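Local coordinates for protein EmGH1 (Erythrobacter marinus, PDB 5Z87) that probably hydrolyses beta-glucosidic bonds as a glycoside hydrolase of family 3, at residues 204-216 with 263-275. Sequence-based numbering, arbitrary orientation. Where two conformers were deposited one is given.
Sequences VTVSAKAIVEGLQ and PPFRAAITEAGSI. With EDO (1,2-ethanediol), chain K.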
loop_
_atom_site.group_PDB
_atom_site.type_symbol
_atom_site.label_atom_id
_atom_site.label_comp_id
_atom_site.label_asym_id
_atom_site.label_seq_id
_atom_site.Cartn_x
_atom_site.Cartn_y
_atom_site.Cartn_z
ATOM N N VAL A 204 15.051 14.559 3.210
ATOM C CA VAL A 204 15.281 14.474 1.770
ATOM C C VAL A 204 15.354 15.869 1.158
ATOM O O VAL A 204 16.130 16.107 0.226
ATOM C CB VAL A 204 14.191 13.606 1.108
ATOM C CG1 VAL A 204 14.335 13.611 -0.395
ATOM C CG2 VAL A 204 14.268 12.188 1.614
ATOM N N THR A 205 14.591 16.818 1.704
ATOM C CA THR A 205 14.625 18.198 1.229
ATOM C C THR A 205 15.957 18.857 1.561
ATOM O O THR A 205 16.572 19.515 0.711
ATOM C CB THR A 205 13.460 18.976 1.844
ATOM O OG1 THR A 205 12.236 18.473 1.299
ATOM C CG2 THR A 205 13.570 20.474 1.565
ATOM N N VAL A 206 16.421 18.675 2.797
ATOM C CA VAL A 206 17.703 19.237 3.200
ATOM C C VAL A 206 18.826 18.612 2.388
ATOM O O VAL A 206 19.733 19.305 1.912
ATOM C CB VAL A 206 17.909 19.035 4.711
ATOM C CG1 VAL A 206 19.366 19.233 5.075
ATOM C CG2 VAL A 206 17.001 19.981 5.495
ATOM N N SER A 207 18.763 17.297 2.187
ATOM C CA SER A 207 19.782 16.631 1.392
ATOM C C SER A 207 19.738 17.088 -0.061
ATOM O O SER A 207 20.788 17.333 -0.664
ATOM C CB SER A 207 19.610 15.116 1.485
ATOM O OG SER A 207 19.525 14.706 2.838
ATOM N N ALA A 208 18.535 17.208 -0.638
ATOM C CA ALA A 208 18.417 17.600 -2.044
ATOM C C ALA A 208 19.061 18.960 -2.301
ATOM O O ALA A 208 19.770 19.137 -3.298
ATOM C CB ALA A 208 16.944 17.623 -2.468
ATOM N N LYS A 209 18.834 19.925 -1.402
ATOM C CA LYS A 209 19.435 21.245 -1.551
ATOM C C LYS A 209 20.952 21.180 -1.467
ATOM O O LYS A 209 21.648 21.896 -2.194
ATOM C CB LYS A 209 18.912 22.198 -0.481
ATOM C CG LYS A 209 17.414 22.334 -0.446
ATOM C CD LYS A 209 16.988 23.721 -0.027
ATOM C CE LYS A 209 17.420 24.068 1.366
ATOM N NZ LYS A 209 17.482 25.559 1.476
ATOM N N ALA A 210 21.485 20.360 -0.557
ATOM C CA ALA A 210 22.935 20.297 -0.409
ATOM C C ALA A 210 23.580 19.613 -1.609
ATOM O O ALA A 210 24.654 20.026 -2.057
ATOM C CB ALA A 210 23.306 19.579 0.888
ATOM N N ILE A 211 22.934 18.573 -2.141
ATOM C CA ILE A 211 23.432 17.899 -3.339
ATOM C C ILE A 211 23.428 18.850 -4.525
ATOM O O ILE A 211 24.399 18.921 -5.288
ATOM C CB ILE A 211 22.598 16.641 -3.653
ATOM C CG1 ILE A 211 22.649 15.624 -2.512
ATOM C CG2 ILE A 211 23.079 15.995 -4.981
ATOM C CD1 ILE A 211 21.508 14.601 -2.574
ATOM N N VAL A 212 22.311 19.549 -4.739
ATOM C CA VAL A 212 22.228 20.442 -5.890
ATOM C C VAL A 212 23.262 21.552 -5.755
ATOM O O VAL A 212 23.974 21.880 -6.710
ATOM C CB VAL A 212 20.801 21.009 -6.058
ATOM C CG1 VAL A 212 20.756 22.060 -7.180
ATOM C CG2 VAL A 212 19.802 19.905 -6.358
ATOM N N GLU A 213 23.394 22.112 -4.555
ATOM C CA GLU A 213 24.346 23.193 -4.366
ATOM C C GLU A 213 25.790 22.695 -4.371
ATOM O O GLU A 213 26.698 23.492 -4.619
ATOM C CB GLU A 213 23.983 23.965 -3.088
ATOM C CG GLU A 213 22.687 24.785 -3.293
ATOM C CD GLU A 213 22.178 25.521 -2.059
ATOM O OE1 GLU A 213 22.106 24.920 -0.959
ATOM O OE2 GLU A 213 21.809 26.708 -2.211
ATOM N N GLY A 214 26.020 21.399 -4.148
ATOM C CA GLY A 214 27.339 20.824 -4.339
ATOM C C GLY A 214 27.666 20.549 -5.795
ATOM O O GLY A 214 28.778 20.822 -6.249
ATOM N N LEU A 215 26.708 20.002 -6.545
ATOM C CA LEU A 215 26.970 19.652 -7.937
ATOM C C LEU A 215 26.959 20.876 -8.855
ATOM O O LEU A 215 27.736 20.942 -9.811
ATOM C CB LEU A 215 25.949 18.617 -8.418
ATOM C CG LEU A 215 26.188 17.166 -7.993
ATOM C CD1 LEU A 215 24.956 16.308 -8.306
ATOM C CD2 LEU A 215 27.433 16.595 -8.678
ATOM N N GLN A 216 26.076 21.840 -8.592
ATOM C CA GLN A 216 25.913 23.010 -9.446
ATOM C C GLN A 216 26.592 24.254 -8.900
ATOM O O GLN A 216 26.774 25.216 -9.653
ATOM C CB GLN A 216 24.424 23.341 -9.645
ATOM C CG GLN A 216 23.631 22.323 -10.458
ATOM C CD GLN A 216 22.290 22.867 -10.961
ATOM O OE1 GLN A 216 21.683 22.303 -11.879
ATOM N NE2 GLN A 216 21.827 23.969 -10.364
ATOM N N PRO A 263 8.005 18.298 -1.661
ATOM C CA PRO A 263 8.831 19.339 -0.983
ATOM C C PRO A 263 10.306 19.284 -1.362
ATOM O O PRO A 263 10.940 20.344 -1.517
ATOM C CB PRO A 263 8.611 19.055 0.510
ATOM C CG PRO A 263 7.206 18.492 0.553
ATOM C CD PRO A 263 7.064 17.663 -0.706
ATOM N N PRO A 264 10.911 18.100 -1.526
ATOM C CA PRO A 264 12.316 18.110 -1.987
ATOM C C PRO A 264 12.480 18.627 -3.402
ATOM O O PRO A 264 13.453 19.344 -3.686
ATOM C CB PRO A 264 12.754 16.641 -1.854
ATOM C CG PRO A 264 11.492 15.855 -1.720
ATOM C CD PRO A 264 10.512 16.761 -1.048
ATOM N N PHE A 265 11.566 18.276 -4.306
ATOM C CA PHE A 265 11.594 18.845 -5.650
ATOM C C PHE A 265 11.386 20.352 -5.598
ATOM O O PHE A 265 12.099 21.112 -6.262
ATOM C CB PHE A 265 10.523 18.196 -6.525
ATOM C CG PHE A 265 10.873 16.811 -7.001
ATOM C CD1 PHE A 265 11.694 16.631 -8.110
ATOM C CD2 PHE A 265 10.347 15.687 -6.363
ATOM C CE1 PHE A 265 12.011 15.356 -8.552
ATOM C CE2 PHE A 265 10.661 14.412 -6.800
ATOM C CZ PHE A 265 11.495 14.238 -7.894
ATOM N N ARG A 266 10.416 20.808 -4.803
ATOM C CA ARG A 266 10.162 22.241 -4.734
ATOM C C ARG A 266 11.393 22.989 -4.243
ATOM O O ARG A 266 11.742 24.044 -4.786
ATOM C CB ARG A 266 8.969 22.540 -3.829
ATOM C CG ARG A 266 8.596 24.019 -3.819
ATOM C CD ARG A 266 7.378 24.287 -2.942
ATOM N NE ARG A 266 7.029 25.706 -2.925
ATOM C CZ ARG A 266 5.875 26.215 -3.347
ATOM N NH1 ARG A 266 4.919 25.422 -3.820
ATOM N NH2 ARG A 266 5.672 27.527 -3.285
ATOM N N ALA A 267 12.075 22.448 -3.227
ATOM C CA ALA A 267 13.271 23.101 -2.714
ATOM C C ALA A 267 14.412 23.058 -3.730
ATOM O O ALA A 267 15.105 24.058 -3.931
ATOM C CB ALA A 267 13.698 22.458 -1.399
ATOM N N ALA A 268 14.628 21.901 -4.359
ATOM C CA ALA A 268 15.652 21.781 -5.393
ATOM C C ALA A 268 15.421 22.772 -6.528
ATOM O O ALA A 268 16.371 23.379 -7.036
ATOM C CB ALA A 268 15.669 20.355 -5.951
ATOM N N ILE A 269 14.164 22.933 -6.946
ATOM C CA ILE A 269 13.849 23.732 -8.120
ATOM C C ILE A 269 13.849 25.218 -7.777
ATOM O O ILE A 269 14.544 26.011 -8.420
ATOM C CB ILE A 269 12.499 23.288 -8.713
ATOM C CG1 ILE A 269 12.603 21.885 -9.315
ATOM C CG2 ILE A 269 12.013 24.285 -9.746
ATOM C CD1 ILE A 269 13.398 21.812 -10.610
ATOM N N THR A 270 13.096 25.618 -6.745
ATOM C CA THR A 270 12.884 27.031 -6.446
ATOM C C THR A 270 13.904 27.631 -5.487
ATOM O O THR A 270 13.952 28.856 -5.367
ATOM C CB THR A 270 11.503 27.279 -5.827
ATOM O OG1 THR A 270 11.486 26.756 -4.493
ATOM C CG2 THR A 270 10.370 26.667 -6.663
ATOM N N GLU A 271 14.682 26.833 -4.764
ATOM C CA GLU A 271 15.656 27.395 -3.834
ATOM C C GLU A 271 17.093 27.129 -4.256
ATOM O O GLU A 271 17.907 28.051 -4.275
ATOM C CB GLU A 271 15.443 26.851 -2.411
ATOM C CG GLU A 271 14.136 27.223 -1.728
ATOM C CD GLU A 271 13.959 26.481 -0.388
ATOM O OE1 GLU A 271 14.969 26.239 0.307
ATOM O OE2 GLU A 271 12.816 26.121 -0.035
ATOM N N ALA A 272 17.438 25.882 -4.577
ATOM C CA ALA A 272 18.804 25.563 -4.975
ATOM C C ALA A 272 19.056 25.775 -6.460
ATOM O O ALA A 272 20.220 25.808 -6.871
ATOM C CB ALA A 272 19.147 24.114 -4.605
ATOM N N GLY A 273 18.005 25.899 -7.272
ATOM C CA GLY A 273 18.176 26.265 -8.665
ATOM C C GLY A 273 18.601 25.141 -9.579
ATOM O O GLY A 273 19.330 25.389 -10.550
ATOM N N SER A 274 18.186 23.906 -9.287
ATOM C CA SER A 274 18.418 22.793 -10.199
ATOM C C SER A 274 18.026 23.189 -11.619
ATOM O O SER A 274 16.956 23.751 -11.844
ATOM C CB SER A 274 17.619 21.562 -9.735
ATOM O OG SER A 274 17.772 20.452 -10.617
ATOM N N ILE A 275 18.909 22.908 -12.572
ATOM C CA ILE A 275 18.682 23.285 -13.961
ATOM C C ILE A 275 17.811 22.251 -14.664
ATOM O O ILE A 275 17.017 22.591 -15.550
ATOM C CB ILE A 275 20.047 23.464 -14.668
ATOM C CG1 ILE A 275 20.789 24.689 -14.142
ATOM C CG2 ILE A 275 19.906 23.576 -16.184
ATOM C CD1 ILE A 275 22.226 24.775 -14.660
HETATM C C1 EDO K . 1.865 27.154 -5.157
HETATM O O1 EDO K . 0.434 27.100 -5.113
HETATM C C2 EDO K . 2.290 28.608 -4.976
HETATM O O2 EDO K . 2.554 28.881 -3.592
HETATM O O HOH W 1 19.535 28.761 -1.364
HETATM O O HOH W 2 22.487 26.072 -8.323
#
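T205 packs against P264 where helices 204-216 and 263-270 run side by side, their axes 8.2 Å apart at closest approach and crossing at -27°. T205 OG1 lies over the start of the second helix, 3.1 Å from P264 N. That nitrogen has no hydrogen to give, so this is packing, and OG1 bonds instead to the carbonyl of P201. With CG2 anti to the backbone N (OG1 at chi1 -68°), the T205 methyl meets A267 CB. V204 CG1 rests on the P264 ring, and A208 packs beside it. Further along, V212 spreads its two methyls: CG1 sits 3.7 Å from A272 CB, while CG2 comes more loosely against A268 CB. E213 CG also packs on A272 CB.

K209 bends at chi2 and chi3, laying CD against A267 CB and bringing NZ 2.9 Å from E271 OE1. In this salt bridge NZ approaches OE1 from nearly straight beyond the CD-OE1 bond of E271.

Q216 grips the turn after the second helix, where G273 has positive phi. Q216 OE1 accepts from I275 N (2.9 Å), in the carbonyl plane and on a lone pair. Q216 NE2 donates to G273 O (2.9 Å), which lies in the Q216 amide plane, although NE2 stands above the G273 carbonyl plane. A water joins NE2 to A272 O, and OE1 also takes T230 N of strand 229-235. A leucine here would probably leave I275 N and G273 O without these partners and free the turn to shift.

The small alanines at the interface are consistent with the close approach of two helices of the N-terminal TIM-barrel domain. The buried Q216 amide, bonded through both ends, ties the first helix to the turn leading into strand 276-279 and to the neighbouring strand.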